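Local coordinates for protein HAD hydrolase, family IA, variant 3 (Entamoeba histolytica, PDB 6W04) that binds magnesium in a HAD-type site and is probably a hydrolase, at residues P145-D148 and I149-A153. Numbering follows the deposited sequence.
Sequences PAPD and IYLKA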
ATOM      1  N   PRO A 145       9.258   2.920   6.384  1.00 38.01           N
ATOM      2  CA  PRO A 145       8.645   4.178   6.833  1.00 33.33           C
ATOM      3  C   PRO A 145       9.355   5.470   6.438  1.00 41.87           C
ATOM      4  O   PRO A 145       8.934   6.519   6.921  1.00 41.43           O
ATOM      5  CB  PRO A 145       8.695   4.042   8.352  1.00 35.40           C
ATOM      6  CG  PRO A 145      10.000   3.297   8.554  1.00 38.64           C
ATOM      7  CD  PRO A 145      10.035   2.278   7.467  1.00 38.10           C
ATOM      8  N   ALA A 146      10.422   5.422   5.641  1.00 35.10           N
ATOM      9  CA  ALA A 146      11.032   6.673   5.204  1.00 36.64           C
ATOM     10  C   ALA A 146       9.982   7.540   4.501  1.00 33.65           C
ATOM     11  O   ALA A 146       9.038   7.012   3.903  1.00 31.78           O
ATOM     12  CB  ALA A 146      12.213   6.423   4.263  1.00 39.72           C
ATOM     13  N   PRO A 147      10.102   8.875   4.597  1.00 36.39           N
ATOM     14  CA  PRO A 147       9.144   9.769   3.911  1.00 36.58           C
ATOM     15  C   PRO A 147       9.251   9.769   2.392  1.00 36.59           C
ATOM     16  O   PRO A 147       8.342  10.294   1.728  1.00 41.16           O
ATOM     17  CB  PRO A 147       9.503  11.159   4.462  1.00 38.07           C
ATOM     18  CG  PRO A 147      10.954  11.040   4.896  1.00 44.67           C
ATOM     19  CD  PRO A 147      11.059   9.628   5.439  1.00 41.88           C
ATOM     20  N   ASP A 148      10.319   9.205   1.829  1.00 38.98           N
ATOM     21  CA  ASP A 148      10.675   9.461   0.433  1.00 35.71           C
ATOM     22  C   ASP A 148       9.502   9.239  -0.524  1.00 43.76           C
ATOM     23  O   ASP A 148       9.235  10.075  -1.394  1.00 44.99           O
ATOM     24  CB  ASP A 148      11.848   8.574   0.029  1.00 38.54           C
ATOM     25  CG  ASP A 148      13.041   8.724   0.948  1.00 55.42           C
ATOM     26  OD1 ASP A 148      12.878   9.268   2.062  1.00 49.01           O
ATOM     27  OD2 ASP A 148      14.142   8.288   0.550  1.00 59.40           O
ATOM     28  N   ILE A 149       8.788   8.117  -0.385  1.00 32.64           N
ATOM     29  CA  ILE A 149       7.775   7.785  -1.392  1.00 31.74           C
ATOM     30  C   ILE A 149       6.669   8.837  -1.455  1.00 31.27           C
ATOM     31  O   ILE A 149       6.128   9.108  -2.538  1.00 33.36           O
ATOM     32  CB  ILE A 149       7.202   6.367  -1.148  1.00 35.66           C
ATOM     33  CG1 ILE A 149       6.449   5.881  -2.384  1.00 35.86           C
ATOM     34  CG2 ILE A 149       6.259   6.302   0.077  1.00 29.31           C
ATOM     35  CD1 ILE A 149       6.006   4.430  -2.256  1.00 36.05           C
ATOM     36  N   TYR A 150       6.323   9.470  -0.330  1.00 29.13           N
ATOM     37  CA  TYR A 150       5.224  10.433  -0.392  1.00 33.88           C
ATOM     38  C   TYR A 150       5.686  11.824  -0.812  1.00 43.87           C
ATOM     39  O   TYR A 150       4.925  12.541  -1.476  1.00 45.47           O
ATOM     40  CB  TYR A 150       4.462  10.475   0.950  1.00 30.83           C
ATOM     41  CG  TYR A 150       3.589   9.244   1.081  1.00 34.06           C
ATOM     42  CD1 TYR A 150       2.642   8.953   0.102  1.00 30.11           C
ATOM     43  CD2 TYR A 150       3.747   8.344   2.139  1.00 35.53           C
ATOM     44  CE1 TYR A 150       1.854   7.820   0.173  1.00 32.21           C
ATOM     45  CE2 TYR A 150       2.952   7.187   2.223  1.00 36.10           C
ATOM     46  CZ  TYR A 150       2.018   6.926   1.224  1.00 35.13           C
ATOM     47  OH  TYR A 150       1.209   5.798   1.270  1.00 32.77           O
ATOM     48  N   LEU A 151       6.915  12.219  -0.456  1.00 43.82           N
ATOM     49  CA  LEU A 151       7.502  13.418  -1.053  1.00 39.54           C
ATOM     50  C   LEU A 151       7.592  13.281  -2.563  1.00 42.21           C
ATOM     51  O   LEU A 151       7.337  14.238  -3.309  1.00 43.43           O
ATOM     52  CB  LEU A 151       8.889  13.665  -0.470  1.00 41.45           C
ATOM     53  CG  LEU A 151       8.877  13.832   1.044  1.00 43.46           C
ATOM     54  CD1 LEU A 151      10.297  13.910   1.583  1.00 38.41           C
ATOM     55  CD2 LEU A 151       8.071  15.070   1.409  1.00 49.61           C
ATOM     56  N   LYS A 152       7.967  12.091  -3.030  1.00 39.50           N
ATOM     57  CA  LYS A 152       8.054  11.832  -4.460  1.00 37.75           C
ATOM     58  C   LYS A 152       6.692  12.003  -5.130  1.00 43.28           C
ATOM     59  O   LYS A 152       6.586  12.626  -6.197  1.00 39.11           O
ATOM     60  CB  LYS A 152       8.603  10.420  -4.660  1.00 41.14           C
ATOM     61  CG  LYS A 152       9.118  10.081  -6.019  1.00 38.67           C
ATOM     62  CD  LYS A 152      10.018   8.835  -5.934  1.00 43.30           C
ATOM     63  CE  LYS A 152      10.395   8.284  -7.328  1.00 48.40           C
ATOM     64  NZ  LYS A 152      11.320   9.185  -8.081  1.00 51.01           N
ATOM     65  N   ALA A 153       5.635  11.485  -4.497  1.00 36.76           N
ATOM     66  CA  ALA A 153       4.291  11.604  -5.056  1.00 36.34           C
ATOM     67  C   ALA A 153       3.805  13.050  -5.053  1.00 40.49           C
ATOM     68  O   ALA A 153       3.192  13.510  -6.029  1.00 40.04           O
ATOM     69  CB  ALA A 153       3.324  10.715  -4.274  1.00 34.80           C
TER
HETATM   70  O   HOH W   1       9.348   5.994   1.331  1.00 32.37           O
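Pro147 and Leu151 meet across the first turn of helix 148-157, a worked example of how a loop hands its chain over to a helix, with a proline just ahead of the first helical residue. The carbonyl oxygen of Pro147 takes two amide donors: Leu151 N at 3.2 Å, nearly straight at 171° at the hydrogen, and Tyr150 N at 3.0 Å, more bent at 136° and lying above the carbonyl plane. The next alpha-helical bond follows at once, from Lys152 N to Asp148 O at 2.9 Å. Leu151 covers the shared acceptor with carbon: its CG rests 3.6 Å from Pro147 O, while CD1 reaches Pro147 CB at 4.1 Å, branch against the flank of the ring. Leucine CG, anti to its own carbonyl carbon (chi1 -58°), sits beside the backbone N, where it and CD1 meet Pro147.

One turn-opening amide is served by solvent instead. A water donates to Ala146 O and accepts from Ile149 N, 2.8 Å from each atom, and so bridges the carbonyl two residues before the helix to its first turn; Ser176 also bonds to Ala146 O. Ile149 CG2 lies over one face of the Tyr150 ring, toward its rim. The tyrosine hydroxyl is hydrogen-bonded to Glu168, a magnesium-binding residue that does not hold the ion in this chain; Tyr150 also touches Asp7, which does, a second-shell contact. Lys142 pairs with Asp148 in a salt bridge.

In the Rossmann-like core, Pro147 packs on helix 171-180, Ile149 and Ala153 touch edge strand 135-137, and Tyr150 reaches the central strand 3-7.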